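Local structure of glycerophosphoryl diester phosphodiesterase (Agrobacterium tumefaciens str. C58, 3KS6) at residues T231-P234 with T235-I238. The protein belongs to the glycerophosphoryl diester phosphodiesterase family, is built as a TIM barrel and carries a bound magnesium ion. Sequence-based numbering, arbitrary orientation.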
ATOM      1  N   THR A 231       2.866  -7.793  -1.296  1.00 16.29           N
ATOM      2  CA  THR A 231       3.158  -8.789  -2.343  1.00 15.35           C
ATOM      3  C   THR A 231       2.105  -8.832  -3.422  1.00 14.51           C
ATOM      4  O   THR A 231       0.902  -8.762  -3.166  1.00 15.87           O
ATOM      5  CB  THR A 231       3.319 -10.240  -1.755  1.00 17.14           C
ATOM      6  OG1 THR A 231       3.641 -11.211  -2.788  1.00 18.55           O
ATOM      7  CG2 THR A 231       2.051 -10.673  -0.991  1.00 18.45           C
ATOM      8  N   ASP A 232       2.572  -8.977  -4.651  1.00 16.31           N
ATOM      9  CA  ASP A 232       1.703  -9.200  -5.804  1.00 16.16           C
ATOM     10  C   ASP A 232       1.242 -10.648  -5.924  1.00 16.90           C
ATOM     11  O   ASP A 232       0.448 -10.947  -6.824  1.00 17.94           O
ATOM     12  CB  ASP A 232       2.415  -8.824  -7.120  1.00 17.97           C
ATOM     13  CG  ASP A 232       2.431  -7.346  -7.378  1.00 23.95           C
ATOM     14  OD1 ASP A 232       1.656  -6.604  -6.732  1.00 20.14           O
ATOM     15  OD2 ASP A 232       3.214  -6.943  -8.275  1.00 19.61           O
ATOM     16  N   ARG A 233       1.736 -11.531  -5.036  1.00 19.98           N
ATOM     17  CA  ARG A 233       1.357 -12.951  -5.036  1.00 19.96           C
ATOM     18  C   ARG A 233       0.903 -13.401  -3.631  1.00 19.10           C
ATOM     19  O   ARG A 233       1.561 -14.230  -2.979  1.00 21.03           O
ATOM     20  CB  ARG A 233       2.524 -13.813  -5.537  1.00 21.26           C
ATOM     21  CG  ARG A 233       2.828 -13.615  -7.033  1.00 20.22           C
ATOM     22  CD  ARG A 233       3.697 -14.764  -7.572  1.00 24.16           C
ATOM     23  NE  ARG A 233       3.935 -14.721  -9.035  1.00 30.19           N
ATOM     24  CZ  ARG A 233       4.948 -14.108  -9.661  1.00 31.36           C
ATOM     25  NH1 ARG A 233       5.857 -13.390  -8.995  1.00 30.48           N
ATOM     26  NH2 ARG A 233       5.056 -14.184 -10.990  1.00 25.37           N
ATOM     27  N   PRO A 234      -0.218 -12.848  -3.179  1.00 19.82           N
ATOM     28  CA  PRO A 234      -0.710 -13.112  -1.836  1.00 17.95           C
ATOM     29  C   PRO A 234      -0.985 -14.593  -1.562  1.00 19.28           C
ATOM     30  O   PRO A 234      -0.728 -15.075  -0.460  1.00 20.12           O
ATOM     31  CB  PRO A 234      -1.993 -12.284  -1.773  1.00 18.75           C
ATOM     32  CG  PRO A 234      -2.416 -12.075  -3.238  1.00 20.70           C
ATOM     33  CD  PRO A 234      -1.094 -11.896  -3.900  1.00 19.44           C
ATOM     34  N   THR A 235      -1.460 -15.309  -2.570  1.00 19.89           N
ATOM     35  CA  THR A 235      -1.784 -16.725  -2.409  1.00 19.77           C
ATOM     36  C   THR A 235      -0.505 -17.496  -2.085  1.00 22.29           C
ATOM     37  O   THR A 235      -0.465 -18.261  -1.138  1.00 17.69           O
ATOM     38  CB  THR A 235      -2.519 -17.254  -3.651  1.00 20.71           C
ATOM     39  OG1 THR A 235      -3.761 -16.522  -3.830  1.00 17.10           O
ATOM     40  CG2 THR A 235      -2.800 -18.755  -3.497  1.00 21.79           C
ATOM     41  N   LEU A 236       0.567 -17.222  -2.830  1.00 22.99           N
ATOM     42  CA  LEU A 236       1.884 -17.822  -2.598  1.00 20.93           C
ATOM     43  C   LEU A 236       2.462 -17.409  -1.278  1.00 21.02           C
ATOM     44  O   LEU A 236       3.018 -18.228  -0.569  1.00 21.17           O
ATOM     45  CB  LEU A 236       2.858 -17.446  -3.739  1.00 20.01           C
ATOM     46  CG  LEU A 236       4.325 -17.899  -3.570  1.00 25.49           C
ATOM     47  CD1 LEU A 236       4.405 -19.439  -3.543  1.00 25.27           C
ATOM     48  CD2 LEU A 236       5.232 -17.310  -4.647  1.00 21.77           C
ATOM     49  N   ALA A 237       2.326 -16.138  -0.929  1.00 19.12           N
ATOM     50  CA  ALA A 237       2.856 -15.635   0.318  1.00 17.20           C
ATOM     51  C   ALA A 237       2.203 -16.344   1.508  1.00 18.44           C
ATOM     52  O   ALA A 237       2.883 -16.679   2.468  1.00 17.09           O
ATOM     53  CB  ALA A 237       2.635 -14.120   0.437  1.00 17.92           C
ATOM     54  N   ILE A 238       0.904 -16.528   1.439  1.00 17.61           N
ATOM     55  CA  ILE A 238       0.179 -17.236   2.517  1.00 19.13           C
ATOM     56  C   ILE A 238       0.721 -18.642   2.663  1.00 19.11           C
ATOM     57  O   ILE A 238       0.988 -19.098   3.783  1.00 20.54           O
ATOM     58  CB  ILE A 238      -1.322 -17.236   2.277  1.00 20.78           C
ATOM     59  CG1 ILE A 238      -1.850 -15.806   2.517  1.00 18.35           C
ATOM     60  CG2 ILE A 238      -2.057 -18.237   3.227  1.00 20.58           C
ATOM     61  CD1 ILE A 238      -3.283 -15.532   2.073  1.00 20.98           C
TER
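The last beta-alpha connection of the TIM barrel is a tight one: strand 228-231 gives way almost at once to helix 234-249, and Arg233 and Pro234 meet Ala237 and Ile238 at the start of the helix. Arg233 is the N-cap residue. Its carbonyl O takes the N-H of Ala237 at 2.9 Å, the donor lying nearly in line with the C=O bond (161°). One residue on, Pro234 O accepts from Ile238 N, also at 2.9 Å, this donor tilted 25° from the carbonyl plane. Proline suits the opening position, where its ring fixes phi at a helical value and its missing N-H costs the helix no bond. Thr231 forms an ST turn with Arg233: OG1, set anti to the backbone N (chi1 -178°), accepts from Arg233 N at 3.0 Å and is also hydrogen-bonded to Ala212 O, which satisfies a buried hydroxyl. The same torsion leaves CG2 facing the helix, where it meets Ala237 CB at 3.8 Å. A side chain as small as alanine's suits this close approach, and Ile5 and Ile218 also touch both side chains. On another flank, CB of Arg233 lies beside CB of Leu236 at 4.1 Å; the arginine's extended chain then diverges, carrying NH1 on to His213 O. CG1 of Ile238, anti to its carbonyl carbon, lies 3.3 Å from Pro234 O, the oxygen that also accepts the Ile238 N-H. Thr235 OG1 is hydrogen-bonded to Glu14 OE1, which links the helix start to helix 12-15. Two backbone bonds and the Thr231 hydroxyl thus bridge the turn, while the methyls of Thr231 and Ala237 pack together, so that the chain passes from buried strand to helix with that hydroxyl and the carbonyls of Arg233 and Pro234 each hydrogen-bonded.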